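Local structure of Ral guanine nucleotide dissociation stimulator-like 2 (Mus musculus, 4JGW) at residues Glu9-Val14 against Arg31-Leu36. The protein probably acts as a guanine nucleotide exchange factor and associates with GTP-bound Rap1A and H-Ras in vitro, this chain carrying its REM and CDC25-homology domains. Numbering follows the deposited sequence.
Sequences EEEASV and RQYRPL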
ATOM      1  N   GLU A   9      33.407   3.172 -12.964  1.00 62.66           N
ATOM      2  CA  GLU A   9      32.358   2.377 -12.254  1.00 62.65           C
ATOM      3  C   GLU A   9      32.901   1.054 -11.704  1.00 62.51           C
ATOM      4  O   GLU A   9      32.240   0.388 -10.902  1.00 62.53           O
ATOM      5  CB  GLU A   9      31.147   2.133 -13.166  1.00 62.72           C
ATOM      6  CG  GLU A   9      31.444   1.341 -14.440  1.00 63.05           C
ATOM      7  CD  GLU A   9      30.218   1.155 -15.323  1.00 63.54           C
ATOM      8  OE1 GLU A   9      29.091   1.079 -14.788  1.00 63.75           O
ATOM      9  OE2 GLU A   9      30.386   1.073 -16.559  1.00 63.56           O
ATOM     10  N   GLU A  10      34.101   0.682 -12.142  1.00 62.35           N
ATOM     11  CA  GLU A  10      34.776  -0.514 -11.649  1.00 62.16           C
ATOM     12  C   GLU A  10      35.470  -0.198 -10.325  1.00 61.87           C
ATOM     13  O   GLU A  10      36.274   0.736 -10.246  1.00 61.80           O
ATOM     14  CB  GLU A  10      35.788  -1.021 -12.682  1.00 62.25           C
ATOM     15  CG  GLU A  10      36.198  -2.482 -12.508  1.00 62.69           C
ATOM     16  CD  GLU A  10      35.184  -3.459 -13.085  1.00 63.16           C
ATOM     17  OE1 GLU A  10      34.982  -3.452 -14.319  1.00 63.45           O
ATOM     18  OE2 GLU A  10      34.600  -4.241 -12.305  1.00 63.30           O
ATOM     19  N   GLU A  11      35.148  -0.970  -9.288  1.00 61.49           N
ATOM     20  CA  GLU A  11      35.697  -0.730  -7.951  1.00 61.16           C
ATOM     21  C   GLU A  11      37.004  -1.481  -7.696  1.00 60.75           C
ATOM     22  O   GLU A  11      37.270  -2.516  -8.310  1.00 60.74           O
ATOM     23  CB  GLU A  11      34.663  -1.048  -6.862  1.00 61.27           C
ATOM     24  CG  GLU A  11      34.275  -2.518  -6.737  1.00 61.66           C
ATOM     25  CD  GLU A  11      33.351  -2.781  -5.559  1.00 62.31           C
ATOM     26  OE1 GLU A  11      32.517  -1.906  -5.239  1.00 62.69           O
ATOM     27  OE2 GLU A  11      33.453  -3.867  -4.953  1.00 62.69           O
ATOM     28  N   ALA A  12      37.809  -0.942  -6.781  1.00 60.21           N
ATOM     29  CA  ALA A  12      39.102  -1.523  -6.429  1.00 59.68           C
ATOM     30  C   ALA A  12      39.140  -2.031  -4.987  1.00 59.30           C
ATOM     31  O   ALA A  12      39.861  -2.985  -4.684  1.00 59.26           O
ATOM     32  CB  ALA A  12      40.219  -0.512  -6.668  1.00 59.69           C
ATOM     33  N   SER A  13      38.364  -1.391  -4.112  1.00 58.80           N
ATOM     34  CA  SER A  13      38.349  -1.717  -2.682  1.00 58.24           C
ATOM     35  C   SER A  13      37.040  -1.303  -2.005  1.00 57.80           C
ATOM     36  O   SER A  13      36.460  -0.270  -2.341  1.00 57.68           O
ATOM     37  CB  SER A  13      39.535  -1.049  -1.976  1.00 58.26           C
ATOM     38  OG  SER A  13      39.587  -1.393  -0.602  1.00 58.50           O
ATOM     39  N   VAL A  14      36.585  -2.120  -1.056  1.00 57.28           N
ATOM     40  CA  VAL A  14      35.411  -1.816  -0.228  1.00 56.75           C
ATOM     41  C   VAL A  14      35.702  -2.162   1.235  1.00 56.31           C
ATOM     42  O   VAL A  14      36.032  -3.309   1.557  1.00 56.27           O
ATOM     43  CB  VAL A  14      34.134  -2.570  -0.706  1.00 56.78           C
ATOM     44  CG1 VAL A  14      33.002  -2.436   0.312  1.00 56.86           C
ATOM     45  CG2 VAL A  14      33.671  -2.058  -2.060  1.00 56.91           C
ATOM     46  N   ARG A  31      33.796   2.812  -0.315  1.00 41.46           N
ATOM     47  CA  ARG A  31      34.044   2.136  -1.584  1.00 41.83           C
ATOM     48  C   ARG A  31      34.976   2.965  -2.464  1.00 41.87           C
ATOM     49  O   ARG A  31      34.644   4.088  -2.853  1.00 41.83           O
ATOM     50  CB  ARG A  31      32.726   1.856  -2.316  1.00 41.90           C
ATOM     51  CG  ARG A  31      31.662   1.161  -1.468  1.00 42.52           C
ATOM     52  CD  ARG A  31      30.281   1.264  -2.111  1.00 43.37           C
ATOM     53  NE  ARG A  31      29.212   1.302  -1.111  1.00 44.33           N
ATOM     54  CZ  ARG A  31      28.798   2.404  -0.488  1.00 44.65           C
ATOM     55  NH1 ARG A  31      29.358   3.580  -0.751  1.00 44.56           N
ATOM     56  NH2 ARG A  31      27.818   2.333   0.407  1.00 44.26           N
ATOM     57  N   GLN A  32      36.146   2.407  -2.761  1.00 42.04           N
ATOM     58  CA  GLN A  32      37.112   3.051  -3.644  1.00 42.18           C
ATOM     59  C   GLN A  32      36.934   2.536  -5.068  1.00 42.40           C
ATOM     60  O   GLN A  32      37.083   1.341  -5.330  1.00 42.47           O
ATOM     61  CB  GLN A  32      38.547   2.812  -3.156  1.00 42.12           C
ATOM     62  CG  GLN A  32      39.631   3.501  -3.994  1.00 41.84           C
ATOM     63  CD  GLN A  32      39.603   5.016  -3.876  1.00 41.62           C
ATOM     64  OE1 GLN A  32      39.836   5.572  -2.804  1.00 42.09           O
ATOM     65  NE2 GLN A  32      39.328   5.691  -4.987  1.00 41.04           N
ATOM     66  N   TYR A  33      36.606   3.449  -5.977  1.00 42.64           N
ATOM     67  CA  TYR A  33      36.456   3.118  -7.387  1.00 42.99           C
ATOM     68  C   TYR A  33      37.701   3.510  -8.175  1.00 43.12           C
ATOM     69  O   TYR A  33      38.434   4.423  -7.785  1.00 43.16           O
ATOM     70  CB  TYR A  33      35.223   3.812  -7.974  1.00 43.01           C
ATOM     71  CG  TYR A  33      33.905   3.214  -7.528  1.00 43.33           C
ATOM     72  CD1 TYR A  33      33.258   3.675  -6.380  1.00 43.65           C
ATOM     73  CD2 TYR A  33      33.304   2.187  -8.255  1.00 43.49           C
ATOM     74  CE1 TYR A  33      32.045   3.128  -5.968  1.00 43.83           C
ATOM     75  CE2 TYR A  33      32.091   1.633  -7.852  1.00 43.70           C
ATOM     76  CZ  TYR A  33      31.468   2.108  -6.710  1.00 43.74           C
ATOM     77  OH  TYR A  33      30.270   1.561  -6.310  1.00 43.58           O
ATOM     78  N   ARG A  34      37.937   2.804  -9.277  1.00 43.30           N
ATOM     79  CA  ARG A  34      39.004   3.151 -10.206  1.00 43.48           C
ATOM     80  C   ARG A  34      38.607   4.412 -10.969  1.00 43.40           C
ATOM     81  O   ARG A  34      37.431   4.594 -11.284  1.00 43.43           O
ATOM     82  CB  ARG A  34      39.268   2.000 -11.179  1.00 43.61           C
ATOM     83  CG  ARG A  34      39.954   0.791 -10.553  1.00 44.42           C
ATOM     84  CD  ARG A  34      40.251  -0.271 -11.600  1.00 45.96           C
ATOM     85  NE  ARG A  34      40.951  -1.423 -11.034  1.00 47.07           N
ATOM     86  CZ  ARG A  34      40.365  -2.555 -10.650  1.00 47.75           C
ATOM     87  NH1 ARG A  34      39.051  -2.711 -10.764  1.00 48.05           N
ATOM     88  NH2 ARG A  34      41.098  -3.541 -10.148  1.00 47.97           N
ATOM     89  N   PRO A  35      39.582   5.298 -11.251  1.00 43.38           N
ATOM     90  CA  PRO A  35      39.276   6.525 -11.992  1.00 43.32           C
ATOM     91  C   PRO A  35      38.922   6.227 -13.448  1.00 43.29           C
ATOM     92  O   PRO A  35      39.399   5.232 -14.004  1.00 43.36           O
ATOM     93  CB  PRO A  35      40.580   7.322 -11.908  1.00 43.29           C
ATOM     94  CG  PRO A  35      41.643   6.298 -11.691  1.00 43.37           C
ATOM     95  CD  PRO A  35      41.008   5.214 -10.880  1.00 43.35           C
ATOM     96  N   LEU A  36      38.087   7.075 -14.047  1.00 43.18           N
ATOM     97  CA  LEU A  36      37.666   6.894 -15.437  1.00 43.17           C
ATOM     98  C   LEU A  36      38.884   6.906 -16.359  1.00 42.96           C
ATOM     99  O   LEU A  36      39.017   6.048 -17.231  1.00 42.95           O
ATOM    100  CB  LEU A  36      36.646   7.963 -15.849  1.00 43.21           C
ATOM    101  CG  LEU A  36      35.663   7.584 -16.967  1.00 43.48           C
ATOM    102  CD1 LEU A  36      34.360   8.350 -16.812  1.00 43.38           C
ATOM    103  CD2 LEU A  36      36.256   7.798 -18.364  1.00 43.67           C
TER
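Ser13 and Val14 pair with Gln32 and Arg31 in an antiparallel ladder at the open end of the beta hairpin formed by strands 11-21 and 24-33, on the protein surface. The hairpin supplies the first two strands of a four-stranded antiparallel sheet; 11-21 is outermost within the chain, and 24-33 pairs on its other side with 46-54, Arg31 bonding through its backbone to Arg46. A classic beta bulge interrupts the pairing: Ala12 and Ser13 both face Gln32, whose carbonyl O accepts a nearly straight bond from Ala12 N (2.8 Å) and a longer one from Ser13 N (3.3 Å). Gln32 N returns a bond to Ser13 O at 2.7 Å. Beyond the bulge the register is shifted by one residue, and Arg34 N donates to Glu10 O (2.8 Å).

Val14 CG2 lies 3.8 Å from Arg31 CG, the two side chains running alongside each other on one face of the sheet. Tyr33 CG is anti to the carbonyl carbon (chi1 -73°); its ring lies beside Glu9 and Glu11, with Glu9 O at the edge, 3.3 Å from CE2. The extended Arg34 side chain passes Ala12, whose methyl lies over one face of the guanidinium, while Glu10 CG meets the guanidinium edge at NH1 (3.4 Å). Gln32 turns its amide away from strand 11-21, NE2 bonding to Tyr33 O and to Pro43 O.

Although Glu10 and Arg34 run side by side, their charged atoms stay 5.0 Å apart (OE2 to NH1), so any attraction between them is probably modest. With every hydrogen bond across the contact running backbone to backbone and no salt bridge joining the segments, the main chain carries this pairing, supplemented by a few carbon contacts.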